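Local coordinates for protein metallo-beta-lactamase (Serratia marcescens, PDB 6K4X) that hydrolyses the beta-lactam ring of antibiotics as a zinc-dependent subclass B3 enzyme and is inhibited by 4-amino-2-sulfanylbenzoic acid, at residues A[18-23]-A[219-224]; A[156-161]-A[204-209]; A[209-214]-A[239-244]. All coordinates share one frame; numbering follows the deposited sequence.

Interaction 1: A[18-23]-A[219-224]; sequences THYVGT and NDMWTR
A T-shaped aromatic pair joins Tyr20, at the end of strand 18-20, to Trp222, in the first turn of helix 221-231. The edge of the indole's six-membered ring is directed at the phenol face, offset from its middle. The two ring planes stand 82° apart, and the centroids are 5.4 Å from each other. Trp222 CH2 comes within 3.7 Å of Tyr20 CZ. Beside it, Trp222 CZ2 lies 3.6 Å from Tyr20 OH, which sits near the indole plane. The phenol hydroxyl donates a hydrogen bond to its own segment: Tyr20 OH is 2.8 Å from Thr23 O. That bond ties the ring to the residues that follow the strand and probably helps fix it.

The fold is the alpha-beta/beta-alpha sandwich of the metallo-beta-lactamase superfamily. Here an N-terminal sheet strand meets a helix that follows the zinc ligand His215. The side chain of Trp222 is about 8 Å from that of His215, near the metal site but not part of it. Met221 adds a second, Met-aromatic contact to the same phenol. Its CG is anti to the backbone N (chi1 176°), and the chain then bends twice. This brings Met221 CE to 4.0 Å from Tyr20 CD2, while Met221 SD stands obliquely 5.5 Å from the ring centroid. Phe12 of strand 12-15 touches both Met221 and Trp222, and Arg3 makes a cation-pi contact with Trp222. Arg224 reaches back from the first turn to grip Asn219 side-on, just before the helix: Arg224 NE bonds to Asn219 O at 2.9 Å, and Arg224 NH2 bonds to Asn219 OD1.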
loop_
_atom_site.group_PDB
_atom_site.type_symbol
_atom_site.label_atom_id
_atom_site.label_comp_id
_atom_site.label_asym_id
_atom_site.label_seq_id
_atom_site.Cartn_x
_atom_site.Cartn_y
_atom_site.Cartn_z
ATOM N N THR A 18 -8.545 12.348 0.955
ATOM C CA THR A 18 -7.773 11.182 1.341
ATOM C C THR A 18 -8.076 10.835 2.794
ATOM O O THR A 18 -7.775 11.638 3.684
ATOM C CB THR A 18 -6.268 11.445 1.211
ATOM O OG1 THR A 18 -5.934 11.637 -0.170
ATOM C CG2 THR A 18 -5.431 10.316 1.753
ATOM N N HIS A 19 -8.626 9.646 3.004
ATOM C CA HIS A 19 -9.067 9.204 4.343
ATOM C C HIS A 19 -8.354 7.901 4.709
ATOM O O HIS A 19 -8.290 6.981 3.866
ATOM C CB HIS A 19 -10.582 8.971 4.381
ATOM C CG HIS A 19 -11.358 10.037 3.687
ATOM N ND1 HIS A 19 -11.591 11.274 4.248
ATOM C CD2 HIS A 19 -11.878 10.066 2.444
ATOM C CE1 HIS A 19 -12.276 11.998 3.372
ATOM N NE2 HIS A 19 -12.445 11.289 2.249
ATOM N N TYR A 20 -7.838 7.801 5.929
ATOM C CA TYR A 20 -7.335 6.559 6.443
ATOM C C TYR A 20 -8.509 5.728 6.953
ATOM O O TYR A 20 -9.265 6.192 7.801
ATOM C CB TYR A 20 -6.333 6.812 7.563
ATOM C CG TYR A 20 -5.634 5.574 8.059
ATOM C CD1 TYR A 20 -6.238 4.712 8.962
ATOM C CD2 TYR A 20 -4.366 5.252 7.594
ATOM C CE1 TYR A 20 -5.577 3.581 9.407
ATOM C CE2 TYR A 20 -3.694 4.130 8.048
ATOM C CZ TYR A 20 -4.305 3.280 8.948
ATOM O OH TYR A 20 -3.623 2.182 9.396
ATOM N N VAL A 21 -8.645 4.506 6.418
ATOM C CA VAL A 21 -9.712 3.605 6.769
ATOM C C VAL A 21 -9.177 2.220 7.142
ATOM O O VAL A 21 -9.950 1.262 7.228
ATOM C CB VAL A 21 -10.773 3.503 5.660
ATOM C CG1 VAL A 21 -11.515 4.814 5.484
ATOM C CG2 VAL A 21 -10.204 3.001 4.347
ATOM N N GLY A 22 -7.860 2.093 7.349
ATOM C CA GLY A 22 -7.256 0.823 7.699
ATOM C C GLY A 22 -7.424 0.449 9.164
ATOM O O GLY A 22 -8.234 0.990 9.929
ATOM N N THR A 23 -6.640 -0.561 9.546
ATOM C CA THR A 23 -6.630 -1.079 10.897
ATOM C C THR A 23 -5.583 -0.322 11.711
ATOM O O THR A 23 -4.904 0.582 11.242
ATOM C CB THR A 23 -6.356 -2.587 10.873
ATOM O OG1 THR A 23 -5.069 -2.742 10.253
ATOM C CG2 THR A 23 -7.425 -3.365 10.140
ATOM N N ASN A 219 6.250 5.497 8.243
ATOM C CA ASN A 219 6.345 6.955 8.217
ATOM C C ASN A 219 5.659 7.556 9.453
ATOM O O ASN A 219 5.054 8.637 9.364
ATOM C CB ASN A 219 5.803 7.530 6.909
ATOM C CG ASN A 219 6.047 9.019 6.786
ATOM O OD1 ASN A 219 7.058 9.546 7.275
ATOM N ND2 ASN A 219 5.141 9.738 6.138
ATOM N N ASP A 220 5.763 6.867 10.584
ATOM C CA ASP A 220 5.391 7.439 11.877
ATOM C C ASP A 220 3.945 7.950 11.883
ATOM O O ASP A 220 3.656 8.972 12.502
ATOM C CB ASP A 220 6.386 8.516 12.300
ATOM C CG ASP A 220 7.820 8.017 12.344
ATOM O OD1 ASP A 220 8.037 6.852 12.657
ATOM O OD2 ASP A 220 8.719 8.851 12.080
ATOM N N MET A 221 3.015 7.192 11.313
ATOM C CA MET A 221 1.621 7.662 11.215
ATOM C C MET A 221 1.047 8.051 12.576
ATOM O O MET A 221 0.315 9.032 12.658
ATOM C CB MET A 221 0.761 6.563 10.609
ATOM C CG MET A 221 -0.718 6.880 10.549
ATOM S SD MET A 221 -1.129 8.246 9.429
ATOM C CE MET A 221 -0.943 7.398 7.861
ATOM N N TRP A 222 1.301 7.251 13.601
ATOM C CA TRP A 222 0.594 7.457 14.860
ATOM C C TRP A 222 1.182 8.643 15.625
ATOM O O TRP A 222 0.451 9.413 16.232
ATOM C CB TRP A 222 0.564 6.162 15.664
ATOM C CG TRP A 222 0.061 5.059 14.792
ATOM C CD1 TRP A 222 0.730 3.922 14.447
ATOM C CD2 TRP A 222 -1.175 5.042 14.058
ATOM N NE1 TRP A 222 -0.001 3.197 13.545
ATOM C CE2 TRP A 222 -1.167 3.865 13.279
ATOM C CE3 TRP A 222 -2.272 5.910 13.964
ATOM C CZ2 TRP A 222 -2.239 3.532 12.447
ATOM C CZ3 TRP A 222 -3.311 5.590 13.116
ATOM C CH2 TRP A 222 -3.291 4.410 12.368
ATOM N N THR A 223 2.494 8.822 15.574
ATOM C CA THR A 223 3.094 10.058 16.070
ATOM C C THR A 223 2.543 11.274 15.318
ATOM O O THR A 223 2.235 12.324 15.939
ATOM C CB THR A 223 4.622 10.005 15.967
ATOM O OG1 THR A 223 5.063 8.907 16.764
ATOM C CG2 THR A 223 5.281 11.284 16.433
ATOM N N ARG A 224 2.440 11.179 13.988
ATOM C CA ARG A 224 1.916 12.285 13.195
ATOM C C ARG A 224 0.462 12.576 13.562
ATOM O O ARG A 224 0.056 13.740 13.632
ATOM C CB ARG A 224 2.040 11.993 11.699
ATOM C CG ARG A 224 3.475 11.988 11.209
ATOM C CD ARG A 224 3.530 11.639 9.729
ATOM N NE ARG A 224 4.878 11.526 9.211
ATOM C CZ ARG A 224 5.662 12.547 8.923
ATOM N NH1 ARG A 224 5.221 13.785 9.085
ATOM N NH2 ARG A 224 6.872 12.327 8.433
#

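Interaction 2: A[156-161]-A[204-209]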
loop_
_atom_site.group_PDB
_atom_site.type_symbol
_atom_site.label_atom_id
_atom_site.label_comp_id
_atom_site.label_asym_id
_atom_site.label_seq_id
_atom_site.Cartn_x
_atom_site.Cartn_y
_atom_site.Cartn_z
ATOM N N THR A 156 3.463 1.168 -5.917
ATOM C CA THR A 156 3.281 2.370 -5.115
ATOM C C THR A 156 2.362 3.319 -5.882
ATOM O O THR A 156 2.541 3.504 -7.087
ATOM C CB THR A 156 4.649 2.994 -4.827
ATOM O OG1 THR A 156 5.368 2.150 -3.933
ATOM C CG2 THR A 156 4.605 4.387 -4.263
ATOM N N TRP A 157 1.344 3.854 -5.218
ATOM C CA TRP A 157 0.252 4.566 -5.871
ATOM C C TRP A 157 0.318 6.039 -5.491
ATOM O O TRP A 157 0.541 6.350 -4.304
ATOM C CB TRP A 157 -1.087 3.968 -5.441
ATOM C CG TRP A 157 -1.254 2.514 -5.739
ATOM C CD1 TRP A 157 -0.961 1.497 -4.884
ATOM C CD2 TRP A 157 -1.708 1.888 -6.954
ATOM N NE1 TRP A 157 -1.264 0.288 -5.432
ATOM C CE2 TRP A 157 -1.715 0.496 -6.702
ATOM C CE3 TRP A 157 -2.146 2.347 -8.199
ATOM C CZ2 TRP A 157 -2.147 -0.434 -7.631
ATOM C CZ3 TRP A 157 -2.592 1.419 -9.112
ATOM C CH2 TRP A 157 -2.576 0.059 -8.826
ATOM N N THR A 158 0.088 6.951 -6.443
ATOM C CA THR A 158 0.187 8.379 -6.146
ATOM C C THR A 158 -1.000 9.153 -6.723
ATOM O O THR A 158 -1.609 8.778 -7.717
ATOM C CB THR A 158 1.493 8.982 -6.673
ATOM O OG1 THR A 158 1.539 8.888 -8.100
ATOM C CG2 THR A 158 2.699 8.276 -6.098
ATOM N N TRP A 159 -1.339 10.245 -6.045
ATOM C CA TRP A 159 -2.416 11.099 -6.475
ATOM C C TRP A 159 -2.256 12.472 -5.845
ATOM O O TRP A 159 -1.326 12.711 -5.075
ATOM C CB TRP A 159 -3.764 10.479 -6.131
ATOM C CG TRP A 159 -3.995 10.283 -4.662
ATOM C CD1 TRP A 159 -4.529 11.173 -3.779
ATOM C CD2 TRP A 159 -3.724 9.091 -3.909
ATOM N NE1 TRP A 159 -4.597 10.621 -2.528
ATOM C CE2 TRP A 159 -4.120 9.335 -2.580
ATOM C CE3 TRP A 159 -3.222 7.833 -4.243
ATOM C CZ2 TRP A 159 -4.001 8.362 -1.595
ATOM C CZ3 TRP A 159 -3.100 6.871 -3.272
ATOM C CH2 TRP A 159 -3.501 7.134 -1.968
ATOM N N GLN A 160 -3.171 13.376 -6.184
ATOM C CA GLN A 160 -3.205 14.688 -5.588
ATOM C C GLN A 160 -4.529 14.879 -4.877
ATOM O O GLN A 160 -5.564 14.545 -5.443
ATOM C CB GLN A 160 -3.036 15.772 -6.646
ATOM C CG GLN A 160 -1.700 15.665 -7.359
ATOM C CD GLN A 160 -1.244 16.960 -7.978
ATOM O OE1 GLN A 160 -1.919 17.991 -7.903
ATOM N NE2 GLN A 160 -0.068 16.911 -8.580
ATOM N N SER A 161 -4.488 15.425 -3.660
ATOM C CA SER A 161 -5.685 15.808 -2.953
ATOM C C SER A 161 -5.600 17.291 -2.615
ATOM O O SER A 161 -4.511 17.810 -2.340
ATOM C CB SER A 161 -5.872 15.005 -1.679
ATOM O OG SER A 161 -6.278 13.662 -1.960
ATOM N N GLU A 204 12.552 7.455 -3.998
ATOM C CA GLU A 204 13.225 8.668 -3.511
ATOM C C GLU A 204 13.138 9.799 -4.549
ATOM O O GLU A 204 13.537 10.940 -4.224
ATOM C CB GLU A 204 14.645 8.366 -3.018
ATOM C CG GLU A 204 15.640 8.053 -4.105
ATOM C CD GLU A 204 16.874 7.285 -3.639
ATOM O OE1 GLU A 204 17.050 7.070 -2.414
ATOM O OE2 GLU A 204 17.678 6.940 -4.502
ATOM N N LYS A 205 12.642 9.552 -5.760
ATOM C CA LYS A 205 12.414 10.615 -6.756
ATOM C C LYS A 205 10.949 11.064 -6.823
ATOM O O LYS A 205 10.652 12.051 -7.495
ATOM C CB LYS A 205 12.854 10.124 -8.136
ATOM C CG LYS A 205 14.356 9.972 -8.312
ATOM C CD LYS A 205 14.681 9.366 -9.660
ATOM C CE LYS A 205 16.120 8.923 -9.782
ATOM N NZ LYS A 205 17.038 10.080 -9.686
ATOM N N LEU A 206 10.014 10.359 -6.176
ATOM C CA LEU A 206 8.590 10.722 -6.281
ATOM C C LEU A 206 8.355 12.120 -5.714
ATOM O O LEU A 206 8.867 12.489 -4.687
ATOM C CB LEU A 206 7.729 9.738 -5.484
ATOM C CG LEU A 206 7.602 8.336 -6.072
ATOM C CD1 LEU A 206 6.878 7.414 -5.121
ATOM C CD2 LEU A 206 6.900 8.346 -7.415
ATOM N N SER A 207 7.456 12.855 -6.360
ATOM C CA SER A 207 6.786 14.002 -5.751
ATOM C C SER A 207 5.974 13.498 -4.553
ATOM O O SER A 207 5.095 12.672 -4.722
ATOM C CB SER A 207 5.898 14.695 -6.764
ATOM O OG SER A 207 6.638 15.125 -7.899
ATOM N N CYS A 208 6.266 13.977 -3.342
ATOM C CA CYS A 208 5.813 13.263 -2.142
ATOM C C CYS A 208 5.582 14.181 -0.942
ATOM O O CYS A 208 6.375 14.120 0.018
ATOM C CB CYS A 208 6.887 12.241 -1.769
ATOM S SG CYS A 208 6.576 11.224 -0.297
ATOM N N ASP A 209 4.462 14.899 -0.892
ATOM C CA ASP A 209 4.162 15.753 0.237
ATOM C C ASP A 209 3.677 14.935 1.434
ATOM O O ASP A 209 4.043 15.265 2.569
ATOM C CB ASP A 209 3.103 16.793 -0.107
ATOM C CG ASP A 209 3.564 17.758 -1.175
ATOM O OD1 ASP A 209 4.656 18.352 -0.980
ATOM O OD2 ASP A 209 2.863 17.917 -2.168
#
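Leu206 reaches strand 155-163 with one methyl branch. Leu206 CD1 lies 3.9 Å from Thr156 CG2, and the two side chains approach at a slant. This is the tighter part of the contact. Thr156 CG2 is anti to the backbone N, which puts OG1 beside that N (chi1 -69°). The methyl can then face the leucine while the hydroxyl bonds elsewhere, to Thr147 OG1 and Asp174 N. The polar atom of this buried residue is thus satisfied without Leu206.

Thr158, two residues along the strand, projects from the same strand face. It meets the same leucine methyl more loosely, with Thr158 CG2 4.4 Å from Leu206 CD1. Its hydroxyl is bonded to His145 of the neighbouring strand 140-146. No hydrogen bond crosses between the segments, and the buried surface is small, 97 Å² in all. The solvent side lies toward Ser207, an exposed residue with two conformers. Leu206 and Thr158 are themselves partly exposed, whereas Thr156 is buried.

Leu206 lies in the connection after helix 190-205, and Cys208 beyond it is held by a disulfide to Cys242. A connection that packs a leucine on the sheet as it leads from helix 190-205 to the edge strand 210-213 fits the C-terminal half of the metallo-beta-lactamase alpha-beta/beta-alpha sandwich.

Interaction 3: A[209-214]-A[239-244]. With SO4 (sulfate ion), chain H.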
loop_
_atom_site.group_PDB
_atom_site.type_symbol
_atom_site.label_atom_id
_atom_site.label_comp_id
_atom_site.label_asym_id
_atom_site.label_seq_id
_atom_site.Cartn_x
_atom_site.Cartn_y
_atom_site.Cartn_z
ATOM N N ASP A 209 4.462 14.899 -0.892
ATOM C CA ASP A 209 4.162 15.753 0.237
ATOM C C ASP A 209 3.677 14.935 1.434
ATOM O O ASP A 209 4.043 15.265 2.569
ATOM C CB ASP A 209 3.103 16.793 -0.107
ATOM C CG ASP A 209 3.564 17.758 -1.175
ATOM O OD1 ASP A 209 4.656 18.352 -0.980
ATOM O OD2 ASP A 209 2.863 17.917 -2.168
ATOM N N ILE A 210 2.813 13.955 1.195
ATOM C CA ILE A 210 2.225 13.130 2.258
ATOM C C ILE A 210 2.457 11.683 1.866
ATOM O O ILE A 210 1.896 11.236 0.857
ATOM C CB ILE A 210 0.722 13.401 2.419
ATOM C CG1 ILE A 210 0.479 14.854 2.827
ATOM C CG2 ILE A 210 0.094 12.398 3.388
ATOM C CD1 ILE A 210 -0.981 15.272 2.732
ATOM N N ALA A 211 3.259 10.963 2.650
ATOM C CA ALA A 211 3.459 9.533 2.421
ATOM C C ALA A 211 2.671 8.747 3.454
ATOM O O ALA A 211 2.750 9.025 4.657
ATOM C CB ALA A 211 4.923 9.172 2.452
ATOM N N ILE A 212 1.912 7.771 2.968
ATOM C CA ILE A 212 1.205 6.820 3.779
ATOM C C ILE A 212 1.822 5.467 3.466
ATOM O O ILE A 212 1.671 4.966 2.354
ATOM C CB ILE A 212 -0.304 6.831 3.487
ATOM C CG1 ILE A 212 -0.890 8.219 3.745
ATOM C CG2 ILE A 212 -1.004 5.764 4.296
ATOM C CD1 ILE A 212 -2.091 8.581 2.908
ATOM N N ALA A 213 2.583 4.908 4.403
ATOM C CA ALA A 213 3.267 3.636 4.168
ATOM C C ALA A 213 2.329 2.471 4.461
ATOM O O ALA A 213 1.523 2.544 5.381
ATOM C CB ALA A 213 4.506 3.546 5.009
ATOM N N ALA A 214 2.464 1.393 3.688
ATOM C CA ALA A 214 1.588 0.243 3.824
ATOM C C ALA A 214 1.578 -0.272 5.274
ATOM O O ALA A 214 0.519 -0.612 5.821
ATOM C CB ALA A 214 2.000 -0.826 2.841
ATOM N N ASN A 239 7.852 16.383 2.962
ATOM C CA ASN A 239 8.180 16.106 1.585
ATOM C C ASN A 239 9.498 15.336 1.464
ATOM O O ASN A 239 9.872 14.983 0.366
ATOM C CB ASN A 239 8.188 17.366 0.722
ATOM C CG ASN A 239 9.253 18.358 1.105
ATOM O OD1 ASN A 239 10.191 18.035 1.829
ATOM N ND2 ASN A 239 9.094 19.596 0.660
ATOM N N GLY A 240 10.111 14.972 2.594
ATOM C CA GLY A 240 11.226 14.054 2.596
ATOM C C GLY A 240 10.828 12.627 2.936
ATOM O O GLY A 240 11.688 11.751 3.008
ATOM N N ALA A 241 9.541 12.350 3.142
ATOM C CA ALA A 241 9.163 11.054 3.690
ATOM C C ALA A 241 9.445 9.918 2.710
ATOM O O ALA A 241 9.861 8.846 3.181
ATOM C CB ALA A 241 7.718 11.066 4.084
ATOM N N CYS A 242 9.206 10.099 1.409
ATOM C CA CYS A 242 9.496 9.032 0.491
ATOM C C CYS A 242 11.010 8.792 0.398
ATOM O O CYS A 242 11.449 7.648 0.283
ATOM C CB CYS A 242 8.904 9.333 -0.879
ATOM S SG CYS A 242 7.099 9.277 -0.931
ATOM N N ARG A 243 11.820 9.858 0.448
ATOM C CA ARG A 243 13.264 9.697 0.486
ATOM C C ARG A 243 13.674 8.865 1.690
ATOM O O ARG A 243 14.553 8.007 1.589
ATOM C CB ARG A 243 14.016 11.034 0.493
ATOM C CG ARG A 243 13.853 11.826 -0.798
ATOM C CD ARG A 243 14.712 13.085 -0.852
ATOM N NE ARG A 243 14.308 14.137 0.065
ATOM C CZ ARG A 243 13.451 15.121 -0.213
ATOM N NH1 ARG A 243 12.842 15.181 -1.386
ATOM N NH2 ARG A 243 13.204 16.039 0.708
ATOM N N ALA A 244 13.014 9.094 2.816
ATOM C CA ALA A 244 13.340 8.371 4.040
ATOM C C ALA A 244 12.924 6.898 3.959
ATOM O O ALA A 244 13.658 6.019 4.424
ATOM C CB ALA A 244 12.714 9.026 5.252
HETATM S S SO4 H . 16.281 14.588 3.244
HETATM O O1 SO4 H . 17.763 14.676 3.291
HETATM O O2 SO4 H . 15.888 13.412 2.407
HETATM O O3 SO4 H . 15.771 14.399 4.627
HETATM O O4 SO4 H . 15.695 15.834 2.692
HETATM O O HOH W 1 6.843 19.715 -1.621
#
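A single water spans Asp209 and Asn239 where the two backbones come nearest, and no direct hydrogen bond joins them. The water donates to Asp209 OD1 at 2.7 Å and accepts from Asn239 ND2 at 3.2 Å. The carboxylate and amide planes differ by 36°. Asn239 CB sits 4.0 Å from Asp209 OD1. Asn239 CG lies between its backbone N and carbonyl carbon (chi1 65°), which carries the amide out to where ND2 meets the water. The other carboxylate oxygen, Asp209 OD2, takes a hydrogen bond from Asp169 N, so both oxygens have partners.

Deeper in, the contact becomes apolar. Ala211 CB is 3.8 Å from Ala241 CB. On the same helix turn, Cys242 SG lies 4.0 Å from Ala211 CB. These small side chains let the helix start approach the strand closely.

On the outer side of the helix, Arg243 holds a sulfate ion, probably from the crystallisation liquor. Arg243 NE bonds to sulfate O2 at 2.9 Å, and NH2 bonds to O4. Through Ala211, Ala241 and Cys242, the start of the C-terminal helix 241-260 packs on edge strand 210-213, a helix-on-sheet layer of the metallo-beta-lactamase sandwich.

Overall arrangement
From the N terminus, strand 18-20 opens the longest loop, which interaction 1 closes at helix 221-231. Interaction 2 falls wholly within that loop, bringing residues 204-209 back to strand 155-163. Interaction 3 starts at Asp209, where interaction 2 ends, and runs on to helix 241-260. It therefore crosses interaction 1, since residues 219-224 lie between its own segments. The disulfide Cys208-Cys242 links interactions 2 and 3, whose centres are about 8 Å apart. Thr18 OG1 is probably hydrogen-bonded to Ser161 OG and Trp159 NE1 of interaction 2, and Asn219 ND2 to Ala211 O of interaction 3. Together they tie both sheets to the C-terminal helices.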